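Mandelate racemase/muconate lactonizing protein (Paenibacillus sp., PDB 3V5C) probably catalyses the dehydration of galacturonate, as a magnesium-binding member of the enolase superfamily. Local coordinates at residues P129-S134 with L229-A234; Q164-I169 with F332-Y337. The protein carries 1 engineered substitution. All blocks are in the same frame, centred on the assembly; numbering follows the deposited sequence.

Interaction 1 (P129-S134 with L229-A234); sequences PCYDTS and LYWLEA. Engineered in segment 229-234: Ala-234 (natural residue Glu).
Trp-231 and Tyr-131 meet obliquely, CZ2 of the indole near CE2 of the tyrosine, with the planes of the two six-membered rings at 90° and their centroids 5.9 Å apart. The CB of Trp-231 points toward 129-134, and CG is lodged between the backbone N and the carbonyl carbon (chi1 80°). On the pyrrole part, NE1 donates to Glu-233 OE1 at 3.1 Å in a bent bond, N-H...O angle 145°, reaching the oxygen on its anti lone pair, away from OE2. One step round the benzo ring, CZ2 lies 3.9 Å from Tyr-131 CE2, and CH2 is 4.0 Å from that same carbon. Further on, CZ3 lies in the plane of the Tyr-230 ring, at its edge. The two backbones stay far apart, with Tyr-131 CA 11.6 Å from Tyr-230 CA, because this is a contact across the interior of the modified TIM barrel of the enolase family: strands 126-135 and 231-233 are separated by strands 167-170 and 204-207, and Met-205 touches both aromatic side chains. With an alanine in place of the tryptophan, Glu-233 OE1 would probably keep Gln-283 but lose the indole N-H, and a gap is likely to open beside Tyr-131 CE2. Beyond that carbon the Tyr-131 hydroxyl is hydrogen-bonded to Lys-168, whose NZ also forms a salt bridge with Glu-233 OE2; Tyr-131 OH and Glu-233 OE1 stand 4.4 Å apart. Both oxygens of the buried Glu-233 are thereby engaged, and its side chain lies about 7 Å from a bound magnesium ion. Next to it, residue 234 is an engineered alanine, a glutamate in the natural sequence.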
loop_
_atom_site.group_PDB
_atom_site.type_symbol
_atom_site.label_atom_id
_atom_site.label_comp_id
_atom_site.label_asym_id
_atom_site.label_seq_id
_atom_site.Cartn_x
_atom_site.Cartn_y
_atom_site.Cartn_z
ATOM N N PRO A 129 -0.975 -11.230 5.461
ATOM C CA PRO A 129 -2.185 -10.577 5.980
ATOM C C PRO A 129 -2.581 -9.359 5.149
ATOM O O PRO A 129 -1.722 -8.633 4.672
ATOM C CB PRO A 129 -1.763 -10.126 7.384
ATOM C CG PRO A 129 -0.646 -11.066 7.752
ATOM C CD PRO A 129 0.094 -11.309 6.470
ATOM N N CYS A 130 -3.875 -9.134 4.976
ATOM C CA CYS A 130 -4.332 -7.910 4.340
ATOM C C CYS A 130 -5.499 -7.337 5.115
ATOM O O CYS A 130 -6.073 -8.001 5.983
ATOM C CB CYS A 130 -4.775 -8.160 2.902
ATOM S SG CYS A 130 -6.134 -9.365 2.677
ATOM N N TYR A 131 -5.847 -6.098 4.793
ATOM C CA TYR A 131 -7.024 -5.475 5.372
ATOM C C TYR A 131 -7.772 -4.690 4.327
ATOM O O TYR A 131 -7.221 -4.265 3.317
ATOM C CB TYR A 131 -6.686 -4.571 6.582
ATOM C CG TYR A 131 -5.928 -3.279 6.282
ATOM C CD1 TYR A 131 -6.578 -2.170 5.746
ATOM C CD2 TYR A 131 -4.578 -3.163 6.577
ATOM C CE1 TYR A 131 -5.903 -0.993 5.500
ATOM C CE2 TYR A 131 -3.887 -1.980 6.345
ATOM C CZ TYR A 131 -4.552 -0.902 5.793
ATOM O OH TYR A 131 -3.895 0.276 5.546
ATOM N N ASP A 132 -9.068 -4.545 4.570
ATOM C CA ASP A 132 -9.962 -3.890 3.646
ATOM C C ASP A 132 -9.913 -2.397 3.917
ATOM O O ASP A 132 -10.369 -1.945 4.967
ATOM C CB ASP A 132 -11.371 -4.434 3.892
ATOM C CG ASP A 132 -12.399 -3.856 2.954
ATOM O OD1 ASP A 132 -12.085 -2.920 2.197
ATOM O OD2 ASP A 132 -13.558 -4.331 2.996
ATOM N N THR A 133 -9.373 -1.628 2.967
ATOM C CA THR A 133 -9.186 -0.189 3.169
ATOM C C THR A 133 -10.327 0.691 2.621
ATOM O O THR A 133 -10.230 1.919 2.647
ATOM C CB THR A 133 -7.835 0.245 2.531
ATOM O OG1 THR A 133 -7.400 1.489 3.099
ATOM C CG2 THR A 133 -7.979 0.386 1.021
ATOM N N SER A 134 -11.427 0.065 2.185
ATOM C CA SER A 134 -12.427 0.750 1.358
ATOM C C SER A 134 -13.575 1.409 2.127
ATOM O O SER A 134 -14.548 1.839 1.509
ATOM C CB SER A 134 -13.029 -0.231 0.329
ATOM O OG SER A 134 -13.807 -1.238 0.967
ATOM N N LEU A 229 -9.120 -1.927 19.234
ATOM C CA LEU A 229 -8.623 -1.198 18.075
ATOM C C LEU A 229 -7.171 -1.588 17.899
ATOM O O LEU A 229 -6.381 -1.503 18.843
ATOM C CB LEU A 229 -8.691 0.307 18.322
ATOM C CG LEU A 229 -10.073 0.949 18.419
ATOM C CD1 LEU A 229 -9.898 2.408 18.767
ATOM C CD2 LEU A 229 -10.799 0.794 17.089
ATOM N N TYR A 230 -6.814 -1.994 16.689
ATOM C CA TYR A 230 -5.461 -2.440 16.412
ATOM C C TYR A 230 -4.503 -1.269 16.238
ATOM O O TYR A 230 -3.438 -1.244 16.848
ATOM C CB TYR A 230 -5.440 -3.355 15.187
ATOM C CG TYR A 230 -4.097 -4.007 14.961
ATOM C CD1 TYR A 230 -3.636 -4.988 15.822
ATOM C CD2 TYR A 230 -3.293 -3.635 13.904
ATOM C CE1 TYR A 230 -2.405 -5.575 15.635
ATOM C CE2 TYR A 230 -2.061 -4.219 13.705
ATOM C CZ TYR A 230 -1.627 -5.188 14.578
ATOM O OH TYR A 230 -0.409 -5.794 14.383
ATOM N N TRP A 231 -4.848 -0.325 15.360
ATOM C CA TRP A 231 -4.077 0.913 15.297
ATOM C C TRP A 231 -4.886 2.150 14.951
ATOM O O TRP A 231 -6.016 2.063 14.428
ATOM C CB TRP A 231 -2.869 0.768 14.367
ATOM C CG TRP A 231 -3.056 0.886 12.862
ATOM C CD1 TRP A 231 -3.744 1.846 12.161
ATOM C CD2 TRP A 231 -2.420 0.060 11.879
ATOM N NE1 TRP A 231 -3.603 1.634 10.806
ATOM C CE2 TRP A 231 -2.791 0.550 10.610
ATOM C CE3 TRP A 231 -1.595 -1.069 11.955
ATOM C CZ2 TRP A 231 -2.376 -0.066 9.409
ATOM C CZ3 TRP A 231 -1.167 -1.672 10.759
ATOM C CH2 TRP A 231 -1.554 -1.160 9.515
ATOM N N LEU A 232 -4.291 3.282 15.306
ATOM C CA LEU A 232 -4.780 4.609 14.990
ATOM C C LEU A 232 -3.823 5.268 14.017
ATOM O O LEU A 232 -2.659 5.516 14.351
ATOM C CB LEU A 232 -4.827 5.438 16.273
ATOM C CG LEU A 232 -5.004 6.950 16.120
ATOM C CD1 LEU A 232 -6.390 7.265 15.624
ATOM C CD2 LEU A 232 -4.748 7.657 17.445
ATOM N N GLU A 233 -4.325 5.573 12.831
ATOM C CA GLU A 233 -3.523 6.114 11.742
ATOM C C GLU A 233 -3.873 7.575 11.481
ATOM O O GLU A 233 -5.055 7.959 11.415
ATOM C CB GLU A 233 -3.763 5.245 10.496
ATOM C CG GLU A 233 -3.437 5.831 9.149
ATOM C CD GLU A 233 -3.459 4.753 8.066
ATOM O OE1 GLU A 233 -3.639 3.584 8.426
ATOM O OE2 GLU A 233 -3.279 5.091 6.884
ATOM N N ALA A 234 -2.832 8.398 11.344
ATOM C CA ALA A 234 -3.022 9.777 10.915
ATOM C C ALA A 234 -4.063 10.527 11.741
ATOM O O ALA A 234 -4.939 11.174 11.189
ATOM C CB ALA A 234 -3.365 9.828 9.433
#

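Interaction 2 (Q164-I169 with F332-Y337); sequences QRHFKI and FEFVEY
Gln-164 lies against Tyr-337: the two side chains cross at about a right angle, yet their flat groups are only 21° from parallel, and amide NE2 comes 3.2 Å from Tyr-337 CD1. His-166 approaches Phe-334 with the planes 58° apart: its CD2 sits at the edge of the phenylalanine, close to that ring's plane and 3.8 Å from CE1. Arg-165 CB covers one face of the imidazole, and ND1 is hydrogen-bonded to Lys-203 N, which fixes how the ring is turned. Lys-168 bends at its third torsion, bringing NZ, the same atom that Tyr-131 and Glu-233 hold, within 3.0 Å of Glu-336 OE2 in a salt bridge that arrives from above the carboxylate, 60° out of its plane. Glu-336 reaches it on an extended chain; OE2 is also bonded to Thr-133, and OE1 to Cys-312 N. Strands 167-170 and 335-337 both run parallel to strand 126-135, which lies between them in the barrel sheet; helix 180-198 packs against Phe-167 and Ile-169, helix 317-325 against Val-335 and Tyr-337.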
loop_
_atom_site.group_PDB
_atom_site.type_symbol
_atom_site.label_atom_id
_atom_site.label_comp_id
_atom_site.label_asym_id
_atom_site.label_seq_id
_atom_site.Cartn_x
_atom_site.Cartn_y
_atom_site.Cartn_z
ATOM N N GLN A 164 -12.284 -10.779 3.285
ATOM C CA GLN A 164 -11.651 -9.805 4.185
ATOM C C GLN A 164 -12.050 -10.091 5.635
ATOM O O GLN A 164 -13.213 -10.421 5.896
ATOM C CB GLN A 164 -12.040 -8.369 3.823
ATOM C CG GLN A 164 -11.585 -7.907 2.430
ATOM C CD GLN A 164 -10.070 -7.839 2.275
ATOM O OE1 GLN A 164 -9.338 -7.599 3.240
ATOM N NE2 GLN A 164 -9.596 -8.054 1.050
ATOM N N ARG A 165 -11.099 -9.981 6.563
ATOM C CA ARG A 165 -11.375 -10.185 7.986
ATOM C C ARG A 165 -10.978 -8.980 8.845
ATOM O O ARG A 165 -11.379 -8.863 10.009
ATOM C CB ARG A 165 -10.658 -11.447 8.493
ATOM C CG ARG A 165 -11.156 -12.741 7.834
ATOM C CD ARG A 165 -12.604 -13.045 8.235
ATOM N NE ARG A 165 -13.123 -14.280 7.629
ATOM C CZ ARG A 165 -13.805 -14.324 6.484
ATOM N NH1 ARG A 165 -14.044 -13.209 5.790
ATOM N NH2 ARG A 165 -14.251 -15.493 6.022
ATOM N N HIS A 166 -10.167 -8.104 8.260
ATOM C CA HIS A 166 -9.629 -6.935 8.957
ATOM C C HIS A 166 -9.995 -5.698 8.186
ATOM O O HIS A 166 -10.008 -5.720 6.948
ATOM C CB HIS A 166 -8.113 -7.078 9.041
ATOM C CG HIS A 166 -7.690 -8.435 9.493
ATOM N ND1 HIS A 166 -8.038 -8.940 10.726
ATOM C CD2 HIS A 166 -6.986 -9.410 8.870
ATOM C CE1 HIS A 166 -7.558 -10.163 10.851
ATOM N NE2 HIS A 166 -6.905 -10.469 9.744
ATOM N N PHE A 167 -10.256 -4.610 8.909
ATOM C CA PHE A 167 -10.884 -3.450 8.286
ATOM C C PHE A 167 -10.304 -2.135 8.771
ATOM O O PHE A 167 -10.129 -1.943 9.967
ATOM C CB PHE A 167 -12.395 -3.473 8.553
ATOM C CG PHE A 167 -13.077 -4.708 8.032
ATOM C CD1 PHE A 167 -13.195 -5.841 8.832
ATOM C CD2 PHE A 167 -13.572 -4.743 6.732
ATOM C CE1 PHE A 167 -13.821 -7.016 8.335
ATOM C CE2 PHE A 167 -14.194 -5.902 6.230
ATOM C CZ PHE A 167 -14.313 -7.032 7.034
ATOM N N LYS A 168 -10.045 -1.229 7.831
ATOM C CA LYS A 168 -9.623 0.119 8.189
ATOM C C LYS A 168 -10.761 1.066 7.895
ATOM O O LYS A 168 -11.237 1.171 6.767
ATOM C CB LYS A 168 -8.359 0.561 7.446
ATOM C CG LYS A 168 -7.831 1.895 7.997
ATOM C CD LYS A 168 -6.390 2.162 7.571
ATOM C CE LYS A 168 -6.322 2.695 6.139
ATOM N NZ LYS A 168 -4.863 2.975 5.766
ATOM N N ILE A 169 -11.182 1.765 8.936
ATOM C CA ILE A 169 -12.350 2.611 8.884
ATOM C C ILE A 169 -11.931 4.072 8.850
ATOM O O ILE A 169 -11.171 4.516 9.698
ATOM C CB ILE A 169 -13.217 2.365 10.127
ATOM C CG1 ILE A 169 -13.594 0.881 10.215
ATOM C CG2 ILE A 169 -14.458 3.267 10.069
ATOM C CD1 ILE A 169 -13.976 0.431 11.615
ATOM N N PHE A 332 6.439 -6.997 8.893
ATOM C CA PHE A 332 5.482 -6.535 7.894
ATOM C C PHE A 332 4.089 -6.796 8.449
ATOM O O PHE A 332 3.767 -7.927 8.841
ATOM C CB PHE A 332 5.660 -7.312 6.577
ATOM C CG PHE A 332 4.796 -6.805 5.472
ATOM C CD1 PHE A 332 3.506 -7.288 5.312
ATOM C CD2 PHE A 332 5.264 -5.839 4.605
ATOM C CE1 PHE A 332 2.699 -6.803 4.303
ATOM C CE2 PHE A 332 4.462 -5.360 3.586
ATOM C CZ PHE A 332 3.179 -5.861 3.437
ATOM N N GLU A 333 3.261 -5.753 8.477
ATOM C CA GLU A 333 1.941 -5.839 9.092
ATOM C C GLU A 333 0.846 -6.360 8.149
ATOM O O GLU A 333 0.268 -7.421 8.392
ATOM C CB GLU A 333 1.552 -4.454 9.651
ATOM C CG GLU A 333 2.367 -4.054 10.855
ATOM C CD GLU A 333 1.952 -4.790 12.101
ATOM O OE1 GLU A 333 0.734 -4.861 12.388
ATOM O OE2 GLU A 333 2.842 -5.304 12.793
ATOM N N PHE A 334 0.542 -5.599 7.103
ATOM C CA PHE A 334 -0.593 -5.901 6.233
ATOM C C PHE A 334 -0.380 -5.339 4.841
ATOM O O PHE A 334 0.244 -4.291 4.681
ATOM C CB PHE A 334 -1.861 -5.189 6.712
ATOM C CG PHE A 334 -2.450 -5.714 7.979
ATOM C CD1 PHE A 334 -3.281 -6.819 7.960
ATOM C CD2 PHE A 334 -2.271 -5.026 9.167
ATOM C CE1 PHE A 334 -3.855 -7.287 9.116
ATOM C CE2 PHE A 334 -2.845 -5.495 10.334
ATOM C CZ PHE A 334 -3.646 -6.621 10.304
ATOM N N VAL A 335 -0.957 -6.007 3.851
ATOM C CA VAL A 335 -1.204 -5.412 2.548
ATOM C C VAL A 335 -2.495 -4.566 2.641
ATOM O O VAL A 335 -3.538 -5.058 3.065
ATOM C CB VAL A 335 -1.359 -6.522 1.490
ATOM C CG1 VAL A 335 -1.840 -5.945 0.160
ATOM C CG2 VAL A 335 -0.034 -7.245 1.303
ATOM N N GLU A 336 -2.422 -3.294 2.247
ATOM C CA GLU A 336 -3.604 -2.425 2.212
ATOM C C GLU A 336 -4.391 -2.720 0.932
ATOM O O GLU A 336 -3.938 -2.400 -0.171
ATOM C CB GLU A 336 -3.172 -0.947 2.276
ATOM C CG GLU A 336 -4.336 0.011 2.253
ATOM C CD GLU A 336 -3.989 1.430 2.653
ATOM O OE1 GLU A 336 -2.788 1.778 2.728
ATOM O OE2 GLU A 336 -4.942 2.218 2.881
ATOM N N TYR A 337 -5.572 -3.336 1.077
ATOM C CA TYR A 337 -6.306 -3.898 -0.070
ATOM C C TYR A 337 -7.549 -3.102 -0.479
ATOM O O TYR A 337 -8.427 -2.840 0.356
ATOM C CB TYR A 337 -6.708 -5.352 0.202
ATOM C CG TYR A 337 -7.237 -6.040 -1.021
ATOM C CD1 TYR A 337 -8.601 -6.054 -1.302
ATOM C CD2 TYR A 337 -6.378 -6.653 -1.926
ATOM C CE1 TYR A 337 -9.091 -6.675 -2.432
ATOM C CE2 TYR A 337 -6.860 -7.283 -3.060
ATOM C CZ TYR A 337 -8.221 -7.285 -3.308
ATOM O OH TYR A 337 -8.722 -7.908 -4.438
#

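The two contacts lie in one barrel, their centres 5 Å apart, and share its sheet: interaction 1 runs from strand 126-135 to 231-233, while interaction 2 joins the strands on either side of 126-135, 167-170 and 335-337. Along the chain the segments alternate (129-134, 164-169, 229-234, 332-337), so the first, second, fourth and last barrel strands meet in one interior. Polar bonds tie them together: Tyr-230 OH lies 2.5 Å from Glu-333 OE1 and Thr-133 OG1 2.6 Å from Glu-336 OE2, both probable hydrogen bonds. The result is a largely buried polar network, with the Lys-168 side chain about 11 Å from the magnesium ion held by Glu-238 and Asp-261, consistent with the active-site location in enolase-type barrels.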